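Local coordinates for protein peptidoglycan-N-acetylmuramic acid deacetylase PdaC (Bacillus subtilis subsp. subtilis str. 168, PDB 6H8N) that removes acetyl groups from N-acetylmuramic acid residues of peptidoglycan, a modification that confers resistance to lysozyme, and can also deacylate short chitin oligomers, at residues P131-D136 against I156-I161; T141-V146 against A169-K174; D18-A23 against F41-S46. The protein carries 1 engineered substitution. All coordinates share one frame; numbering follows the deposited sequence.

The chain is the C-terminal polysaccharide deacetylase (NodB homology) part of a longer protein. From the N terminus, contact 3 comes first: it closes the beta-alpha-beta unit of strand 11-17, helix 22-35 and strand 40-43, and is complete long before the others open. Contact 1 begins in the loop after strand 123-124 and closes on strand 155-159. Contact 2 starts inside that span, on helix 139-149, and ends beyond it on helix 163-178, so the two cross rather than nest. Contacts 1 and 3 meet at the zinc site, where H159 lies beside D18. Contact 2 packs the outer helices behind contact 1, with which it also makes direct contacts.

Contact 1 (P131-D136 against I156-I161). With PO4 (phosphate ion), chain D.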
loop_
_atom_site.group_PDB
_atom_site.type_symbol
_atom_site.label_atom_id
_atom_site.label_comp_id
_atom_site.label_asym_id
_atom_site.label_seq_id
_atom_site.Cartn_x
_atom_site.Cartn_y
_atom_site.Cartn_z
ATOM N N PRO A 131 -9.114 9.139 2.547
ATOM C CA PRO A 131 -10.547 9.451 2.659
ATOM C C PRO A 131 -11.158 9.065 3.988
ATOM O O PRO A 131 -12.377 9.189 4.150
ATOM C CB PRO A 131 -11.154 8.615 1.532
ATOM C CG PRO A 131 -10.250 7.406 1.472
ATOM C CD PRO A 131 -8.873 7.935 1.724
ATOM N N GLU A 132 -10.371 8.555 4.917
ATOM C CA GLU A 132 -10.855 8.173 6.231
ATOM C C GLU A 132 -12.022 7.191 6.124
ATOM O O GLU A 132 -13.102 7.381 6.697
ATOM C CB GLU A 132 -11.218 9.411 7.050
ATOM C CG GLU A 132 -10.074 10.408 7.154
ATOM C CD GLU A 132 -10.332 11.495 8.172
ATOM O OE1 GLU A 132 -11.204 12.361 7.930
ATOM O OE2 GLU A 132 -9.670 11.484 9.221
ATOM N N ASP A 133 -11.801 6.108 5.379
ATOM C CA ASP A 133 -12.855 5.126 5.145
ATOM C C ASP A 133 -13.239 4.354 6.402
ATOM O O ASP A 133 -14.283 3.688 6.403
ATOM C CB ASP A 133 -12.459 4.185 4.004
ATOM C CG ASP A 133 -11.218 3.376 4.309
ATOM O OD1 ASP A 133 -10.616 3.565 5.387
ATOM O OD2 ASP A 133 -10.877 2.504 3.519
ATOM N N TRP A 134 -12.442 4.447 7.476
ATOM C CA TRP A 134 -12.814 3.888 8.772
ATOM C C TRP A 134 -13.865 4.752 9.457
ATOM O O TRP A 134 -14.621 4.254 10.303
ATOM C CB TRP A 134 -11.569 3.764 9.675
ATOM C CG TRP A 134 -10.865 5.064 9.883
ATOM C CD1 TRP A 134 -9.809 5.571 9.145
ATOM C CD2 TRP A 134 -11.166 6.064 10.863
ATOM N NE1 TRP A 134 -9.471 6.815 9.600
ATOM C CE2 TRP A 134 -10.272 7.140 10.663
ATOM C CE3 TRP A 134 -12.106 6.157 11.899
ATOM C CZ2 TRP A 134 -10.293 8.284 11.461
ATOM C CZ3 TRP A 134 -12.113 7.288 12.681
ATOM C CH2 TRP A 134 -11.222 8.338 12.456
ATOM N N LYS A 135 -13.893 6.036 9.128
ATOM C CA LYS A 135 -14.764 7.013 9.762
ATOM C C LYS A 135 -16.059 7.181 8.982
ATOM O O LYS A 135 -17.150 7.156 9.562
ATOM C CB LYS A 135 -14.037 8.354 9.840
ATOM C CG LYS A 135 -14.827 9.471 10.521
ATOM C CD LYS A 135 -13.944 10.712 10.660
ATOM C CE LYS A 135 -14.714 11.928 11.164
ATOM N NZ LYS A 135 -13.806 13.091 11.412
ATOM N N ASP A 136 -15.949 7.336 7.671
ATOM C CA ASP A 136 -17.096 7.493 6.779
ATOM C C ASP A 136 -17.216 6.197 5.978
ATOM O O ASP A 136 -16.669 6.065 4.883
ATOM C CB ASP A 136 -16.887 8.709 5.902
ATOM C CG ASP A 136 -16.725 9.988 6.715
ATOM O OD1 ASP A 136 -17.365 10.089 7.780
ATOM O OD2 ASP A 136 -15.978 10.878 6.260
ATOM N N ILE A 156 -2.589 6.853 -2.394
ATOM C CA ILE A 156 -3.913 6.818 -1.775
ATOM C C ILE A 156 -3.929 5.730 -0.717
ATOM O O ILE A 156 -3.433 4.623 -0.953
ATOM C CB ILE A 156 -4.997 6.536 -2.834
ATOM C CG1 ILE A 156 -5.043 7.660 -3.873
ATOM C CG2 ILE A 156 -6.356 6.369 -2.183
ATOM C CD1 ILE A 156 -5.755 7.289 -5.160
ATOM N N LEU A 157 -4.541 6.020 0.434
ATOM C CA LEU A 157 -4.749 5.046 1.512
ATOM C C LEU A 157 -6.203 4.605 1.579
ATOM O O LEU A 157 -7.097 5.429 1.799
ATOM C CB LEU A 157 -4.342 5.656 2.850
ATOM C CG LEU A 157 -4.722 4.895 4.124
ATOM C CD1 LEU A 157 -4.087 3.510 4.118
ATOM C CD2 LEU A 157 -4.338 5.692 5.365
ATOM N N ILE A 158 -6.437 3.302 1.436
ATOM C CA ILE A 158 -7.724 2.662 1.695
ATOM C C ILE A 158 -7.461 1.513 2.661
ATOM O O ILE A 158 -6.382 0.905 2.635
ATOM C CB ILE A 158 -8.322 2.142 0.364
ATOM C CG1 ILE A 158 -8.614 3.325 -0.568
ATOM C CG2 ILE A 158 -9.562 1.277 0.597
ATOM C CD1 ILE A 158 -8.975 2.955 -1.976
ATOM N N HIS A 159 -8.414 1.211 3.535
ATOM C CA HIS A 159 -8.260 0.094 4.467
ATOM C C HIS A 159 -9.076 -1.085 3.953
ATOM O O HIS A 159 -10.304 -1.013 3.913
ATOM C CB HIS A 159 -8.673 0.538 5.873
ATOM C CG HIS A 159 -7.867 1.703 6.365
ATOM N ND1 HIS A 159 -8.193 3.015 6.084
ATOM C CD2 HIS A 159 -6.695 1.757 7.048
ATOM C CE1 HIS A 159 -7.279 3.821 6.598
ATOM N NE2 HIS A 159 -6.357 3.081 7.186
ATOM N N ASP A 160 -8.408 -2.176 3.547
ATOM C CA ASP A 160 -9.071 -3.262 2.798
ATOM C C ASP A 160 -9.740 -4.281 3.698
ATOM O O ASP A 160 -9.684 -5.480 3.409
ATOM C CB ASP A 160 -8.143 -3.953 1.779
ATOM C CG ASP A 160 -6.928 -4.631 2.405
ATOM O OD1 ASP A 160 -6.238 -3.983 3.206
ATOM O OD2 ASP A 160 -6.648 -5.815 2.037
ATOM N N ILE A 161 -10.394 -3.834 4.766
ATOM C CA ILE A 161 -11.097 -4.706 5.696
ATOM C C ILE A 161 -12.585 -4.395 5.789
ATOM O O ILE A 161 -13.294 -5.055 6.554
ATOM C CB ILE A 161 -10.438 -4.665 7.089
ATOM C CG1 ILE A 161 -10.421 -3.247 7.654
ATOM C CG2 ILE A 161 -9.023 -5.227 6.987
ATOM C CD1 ILE A 161 -10.063 -3.198 9.132
HETATM P P PO4 D . -4.029 3.045 9.704
HETATM O O1 PO4 D . -4.976 3.624 10.790
HETATM O O2 PO4 D . -4.151 3.932 8.478
HETATM O O3 PO4 D . -4.569 1.702 9.340
HETATM O O4 PO4 D . -2.646 2.951 10.266
HETATM O O HOH W 1 -8.793 5.693 4.324
#
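The carboxylate of D133 grips H159 with both oxygens. OD1 accepts the ring N-H of H159 ND1 at 2.6 Å through its syn lone pair, lying near the imidazole plane, while OD2 uses its own syn lone pair for the backbone N of H159 at 2.8 Å, a nearly straight bond (171°). Carboxylate and ring planes are turned 49° apart. At the far end of the imidazole, NE2 donates to O2 of a phosphate, probably from the crystallisation liquor, at 2.7 Å and 177°. L157 CD1 rests on one face of the H159 ring, and W134 brings its CD1 edge to within 4.0 Å of H159 CE1 in an offset edge-to-face pair. Further out, S165 gives OD2 of D133 a second hydrogen bond, and a water links D133 N to L157 O. By similarity H159 is the proton donor and D133 raises its pKa; a buried carboxylate on ND1 would favour the protonated ring, consistent with that role. The D133 loop lies against I142, R145 and V146 of helix 139-149, strand 155-159 pairs in parallel with strand 11-17, and I158 meets S165 and I172 of helix 163-178.

Contact 2 (T141-V146 against A169-K174); sequences TIVDRV and ADEIIK
The flat carboxylate of E171 lies against V143, whose two methyls both sit over the same face: CG1 is 3.7 Å from E171 OE2 and CG2 is 3.9 Å from E171 OE1. E171 reaches there with an extended chain, CG anti to the backbone N (chi1 179°), and crosses V143 at about a right angle. A water above that same side of the carboxylate plane donates to D144 OD1 at 2.9 Å and, weakly, to E171 OE2. Deeper in the interface I172 carries the packing. Its CD1 reaches V146 CB at 3.8 Å and also touches V146 CG2, while its CG1 lies 4.1 Å from V143 CA and its CG2 touches V146 CG1. I142 adds a looser contact to the tip of I172. The helices 139-149 and 163-178 run in roughly the same direction, their local axes 9.3 Å apart and crossing at -31°, and so pack side by side on the outside of the fold. The interface is thus apolar inside, with a charged border where each acid is salt-bridged to a lysine of its own helix. Repulsion between D144 OD1 and E171 OE2, 5.7 Å apart, is probably eased by K140 and K175 respectively.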
loop_
_atom_site.group_PDB
_atom_site.type_symbol
_atom_site.label_atom_id
_atom_site.label_comp_id
_atom_site.label_asym_id
_atom_site.label_seq_id
_atom_site.Cartn_x
_atom_site.Cartn_y
_atom_site.Cartn_z
ATOM N N THR A 141 -19.084 8.321 -0.452
ATOM C CA THR A 141 -18.261 9.305 0.244
ATOM C C THR A 141 -16.779 9.018 0.023
ATOM O O THR A 141 -15.999 9.932 -0.248
ATOM C CB THR A 141 -18.590 9.313 1.735
ATOM O OG1 THR A 141 -19.952 9.725 1.919
ATOM C CG2 THR A 141 -17.687 10.268 2.503
ATOM N N ILE A 142 -16.391 7.751 0.137
ATOM C CA ILE A 142 -14.999 7.356 -0.084
ATOM C C ILE A 142 -14.583 7.623 -1.527
ATOM O O ILE A 142 -13.524 8.211 -1.786
ATOM C CB ILE A 142 -14.803 5.880 0.300
ATOM C CG1 ILE A 142 -15.125 5.645 1.775
ATOM C CG2 ILE A 142 -13.386 5.423 -0.026
ATOM C CD1 ILE A 142 -15.444 4.210 2.076
ATOM N N VAL A 143 -15.393 7.168 -2.493
ATOM C CA VAL A 143 -15.066 7.370 -3.899
ATOM C C VAL A 143 -14.865 8.844 -4.193
ATOM O O VAL A 143 -13.889 9.247 -4.840
ATOM C CB VAL A 143 -16.165 6.775 -4.796
ATOM C CG1 VAL A 143 -15.948 7.156 -6.243
ATOM C CG2 VAL A 143 -16.240 5.280 -4.661
ATOM N N ASP A 144 -15.810 9.678 -3.758
ATOM C CA ASP A 144 -15.747 11.083 -4.133
ATOM C C ASP A 144 -14.548 11.772 -3.497
ATOM O O ASP A 144 -13.905 12.607 -4.143
ATOM C CB ASP A 144 -17.058 11.803 -3.804
ATOM C CG ASP A 144 -18.179 11.407 -4.740
ATOM O OD1 ASP A 144 -17.965 10.555 -5.619
ATOM O OD2 ASP A 144 -19.307 11.942 -4.581
ATOM N N ARG A 145 -14.220 11.433 -2.250
ATOM C CA ARG A 145 -13.047 12.022 -1.607
ATOM C C ARG A 145 -11.776 11.640 -2.369
ATOM O O ARG A 145 -10.929 12.494 -2.676
ATOM C CB ARG A 145 -12.960 11.575 -0.139
ATOM C CG ARG A 145 -13.972 12.213 0.804
ATOM C CD ARG A 145 -13.756 11.844 2.296
ATOM N NE ARG A 145 -12.635 12.596 2.880
ATOM C CZ ARG A 145 -12.360 12.699 4.185
ATOM N NH1 ARG A 145 -11.320 13.424 4.585
ATOM N NH2 ARG A 145 -13.097 12.081 5.099
ATOM N N VAL A 146 -11.639 10.365 -2.716
ATOM C CA VAL A 146 -10.451 9.936 -3.446
ATOM C C VAL A 146 -10.400 10.578 -4.828
ATOM O O VAL A 146 -9.364 11.112 -5.250
ATOM C CB VAL A 146 -10.385 8.404 -3.535
ATOM C CG1 VAL A 146 -9.284 7.962 -4.499
ATOM C CG2 VAL A 146 -10.191 7.804 -2.152
ATOM N N ALA A 169 -13.183 0.850 -3.659
ATOM C CA ALA A 169 -11.946 0.598 -4.391
ATOM C C ALA A 169 -12.225 0.125 -5.808
ATOM O O ALA A 169 -11.505 0.502 -6.737
ATOM C CB ALA A 169 -11.087 -0.428 -3.650
ATOM N N ASP A 170 -13.239 -0.720 -6.005
ATOM C CA ASP A 170 -13.560 -1.140 -7.370
ATOM C C ASP A 170 -13.886 0.052 -8.252
ATOM O O ASP A 170 -13.395 0.150 -9.384
ATOM C CB ASP A 170 -14.726 -2.123 -7.379
ATOM C CG ASP A 170 -15.081 -2.574 -8.792
ATOM O OD1 ASP A 170 -14.352 -3.403 -9.365
ATOM O OD2 ASP A 170 -16.079 -2.066 -9.362
ATOM N N GLU A 171 -14.736 0.956 -7.762
ATOM C CA GLU A 171 -15.122 2.124 -8.537
ATOM C C GLU A 171 -13.937 3.057 -8.757
ATOM O O GLU A 171 -13.778 3.616 -9.850
ATOM C CB GLU A 171 -16.289 2.838 -7.846
ATOM C CG GLU A 171 -16.741 4.075 -8.574
ATOM C CD GLU A 171 -18.062 4.625 -8.116
ATOM O OE1 GLU A 171 -18.748 3.977 -7.315
ATOM O OE2 GLU A 171 -18.386 5.736 -8.571
ATOM N N ILE A 172 -13.090 3.237 -7.739
ATOM C CA ILE A 172 -11.896 4.072 -7.878
ATOM C C ILE A 172 -10.959 3.493 -8.927
ATOM O O ILE A 172 -10.419 4.213 -9.767
ATOM C CB ILE A 172 -11.213 4.239 -6.510
ATOM C CG1 ILE A 172 -12.064 5.137 -5.596
ATOM C CG2 ILE A 172 -9.786 4.756 -6.655
ATOM C CD1 ILE A 172 -11.753 4.942 -4.146
ATOM N N ILE A 173 -10.728 2.189 -8.864
ATOM C CA ILE A 173 -9.858 1.536 -9.841
ATOM C C ILE A 173 -10.399 1.741 -11.250
ATOM O O ILE A 173 -9.661 2.086 -12.179
ATOM C CB ILE A 173 -9.701 0.050 -9.494
ATOM C CG1 ILE A 173 -8.846 -0.111 -8.226
ATOM C CG2 ILE A 173 -9.093 -0.729 -10.680
ATOM C CD1 ILE A 173 -8.984 -1.459 -7.558
ATOM N N LYS A 174 -11.706 1.552 -11.431
ATOM C CA LYS A 174 -12.304 1.752 -12.751
ATOM C C LYS A 174 -12.141 3.193 -13.223
ATOM O O LYS A 174 -11.731 3.450 -14.364
ATOM C CB LYS A 174 -13.775 1.388 -12.721
ATOM C CG LYS A 174 -14.428 1.538 -14.091
ATOM C CD LYS A 174 -15.924 1.301 -14.052
ATOM C CE LYS A 174 -16.518 1.203 -15.458
ATOM N NZ LYS A 174 -15.996 0.011 -16.200
HETATM O O HOH W 2 -19.564 8.454 -6.740
#

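Contact 3 (D18-A23 against F41-S46). With ZN (zinc ion), chain C.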
loop_
_atom_site.group_PDB
_atom_site.type_symbol
_atom_site.label_atom_id
_atom_site.label_comp_id
_atom_site.label_asym_id
_atom_site.label_seq_id
_atom_site.Cartn_x
_atom_site.Cartn_y
_atom_site.Cartn_z
ATOM N N ASP A 18 -4.262 -3.073 6.410
ATOM C CA ASP A 18 -4.967 -3.763 7.501
ATOM C C ASP A 18 -5.411 -5.172 7.161
ATOM O O ASP A 18 -5.847 -5.894 8.059
ATOM C CB ASP A 18 -6.168 -3.000 8.073
ATOM C CG ASP A 18 -5.787 -1.721 8.733
ATOM O OD1 ASP A 18 -4.602 -1.516 9.002
ATOM O OD2 ASP A 18 -6.705 -0.880 8.928
ATOM N N GLY A 19 -5.277 -5.583 5.916
ATOM C CA GLY A 19 -5.601 -6.947 5.522
ATOM C C GLY A 19 -4.418 -7.873 5.785
ATOM O O GLY A 19 -3.431 -7.488 6.416
ATOM N N PRO A 20 -4.473 -9.096 5.260
ATOM C CA PRO A 20 -5.533 -9.578 4.368
ATOM C C PRO A 20 -6.834 -9.900 5.070
ATOM O O PRO A 20 -6.871 -10.293 6.239
ATOM C CB PRO A 20 -4.944 -10.870 3.798
ATOM C CG PRO A 20 -3.955 -11.311 4.804
ATOM C CD PRO A 20 -3.376 -10.069 5.381
ATOM N N ASN A 21 -7.924 -9.739 4.325
ATOM C CA ASN A 21 -9.252 -10.160 4.750
ATOM C C ASN A 21 -9.905 -10.725 3.502
ATOM O O ASN A 21 -10.349 -9.954 2.640
ATOM C CB ASN A 21 -10.038 -8.965 5.274
ATOM C CG ASN A 21 -11.355 -9.364 5.822
ATOM O OD1 ASN A 21 -11.429 -10.296 6.604
ATOM N ND2 ASN A 21 -12.422 -8.692 5.403
ATOM N N PRO A 22 -9.976 -12.050 3.350
ATOM C CA PRO A 22 -10.395 -12.599 2.043
ATOM C C PRO A 22 -11.617 -11.945 1.418
ATOM O O PRO A 22 -11.574 -11.588 0.237
ATOM C CB PRO A 22 -10.583 -14.085 2.352
ATOM C CG PRO A 22 -9.554 -14.362 3.394
ATOM C CD PRO A 22 -9.507 -13.117 4.256
ATOM N N ALA A 23 -12.699 -11.755 2.176
ATOM C CA ALA A 23 -13.932 -11.286 1.570
ATOM C C ALA A 23 -13.742 -9.942 0.889
ATOM O O ALA A 23 -14.334 -9.690 -0.169
ATOM C CB ALA A 23 -15.037 -11.213 2.618
ATOM N N PHE A 41 -0.108 -3.657 -0.714
ATOM C CA PHE A 41 -0.891 -4.092 0.438
ATOM C C PHE A 41 0.018 -4.090 1.653
ATOM O O PHE A 41 1.014 -4.825 1.684
ATOM C CB PHE A 41 -1.463 -5.487 0.186
ATOM C CG PHE A 41 -2.486 -5.517 -0.905
ATOM C CD1 PHE A 41 -2.113 -5.594 -2.231
ATOM C CD2 PHE A 41 -3.846 -5.417 -0.600
ATOM C CE1 PHE A 41 -3.083 -5.576 -3.247
ATOM C CE2 PHE A 41 -4.804 -5.388 -1.602
ATOM C CZ PHE A 41 -4.422 -5.486 -2.924
ATOM N N PHE A 42 -0.324 -3.270 2.644
ATOM C CA PHE A 42 0.404 -3.195 3.903
ATOM C C PHE A 42 -0.348 -4.071 4.888
ATOM O O PHE A 42 -1.441 -3.723 5.357
ATOM C CB PHE A 42 0.527 -1.740 4.338
ATOM C CG PHE A 42 1.474 -0.967 3.473
ATOM C CD1 PHE A 42 2.822 -0.969 3.755
ATOM C CD2 PHE A 42 1.026 -0.292 2.334
ATOM C CE1 PHE A 42 3.724 -0.293 2.940
ATOM C CE2 PHE A 42 1.925 0.390 1.519
ATOM C CZ PHE A 42 3.270 0.398 1.841
ATOM N N VAL A 43 0.228 -5.225 5.162
ATOM C CA VAL A 43 -0.465 -6.341 5.805
ATOM C C VAL A 43 -0.082 -6.437 7.274
ATOM O O VAL A 43 1.050 -6.140 7.686
ATOM C CB VAL A 43 -0.197 -7.686 5.080
ATOM C CG1 VAL A 43 -0.696 -7.624 3.635
ATOM C CG2 VAL A 43 1.262 -8.064 5.132
ATOM N N LEU A 44 -1.051 -6.902 8.062
ATOM C CA LEU A 44 -0.846 -7.233 9.463
ATOM C C LEU A 44 -0.337 -8.661 9.573
ATOM O O LEU A 44 -0.927 -9.575 9.003
ATOM C CB LEU A 44 -2.159 -7.099 10.230
ATOM C CG LEU A 44 -2.537 -5.661 10.542
ATOM C CD1 LEU A 44 -3.960 -5.597 11.053
ATOM C CD2 LEU A 44 -1.621 -5.040 11.569
ATOM N N GLY A 45 0.752 -8.853 10.316
ATOM C CA GLY A 45 1.288 -10.195 10.477
ATOM C C GLY A 45 0.270 -11.184 11.017
ATOM O O GLY A 45 0.207 -12.325 10.571
ATOM N N SER A 46 -0.541 -10.763 11.993
ATOM C CA SER A 46 -1.553 -11.674 12.538
ATOM C C SER A 46 -2.521 -12.153 11.458
ATOM O O SER A 46 -2.935 -13.319 11.440
ATOM C CB SER A 46 -2.292 -10.992 13.687
ATOM O OG SER A 46 -2.950 -9.812 13.262
HETATM ZN ZN ZN C . -3.734 0.054 9.769
#
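Two backbone hydrogen bonds join the segments. D18 N donates to F42 O at 3.1 Å and L44 N to G19 O at 3.0 Å, each approaching almost along the C=O axis. The first extends the parallel pairing of strands 11-17 and 40-43; the second uses the carbonyl of G19 where a regular parallel ladder would use that of D18, a shift that accompanies the positive phi of D18 (105°). G19 O also takes a CA-H...O contact from V43 CA at 3.2 Å. The apolar contact is made by the ring of P20, which follows a cis peptide bond and sets CD 4.0 Å from V43 CB. Separately, the L44 CD1 methyl packs 3.6 Å from the backbone carbonyl D18 O. The side chain of D18 leaves the backbone pointing away from 41-46 and, with CG anti to the carbonyl carbon (chi1 -64°), binds zinc through OD1 at 1.9 Å. H68 and H72 complete the Asp-His-His site of this deacetylase family, and phosphate O3 is 1.9 Å from ZN. The backbone bonds thus fix the turn carrying D18, directly after the engineered S17, at the proton acceptor position by similarity; zinc would withdraw charge from the carboxylate and polarise whatever oxygen it binds.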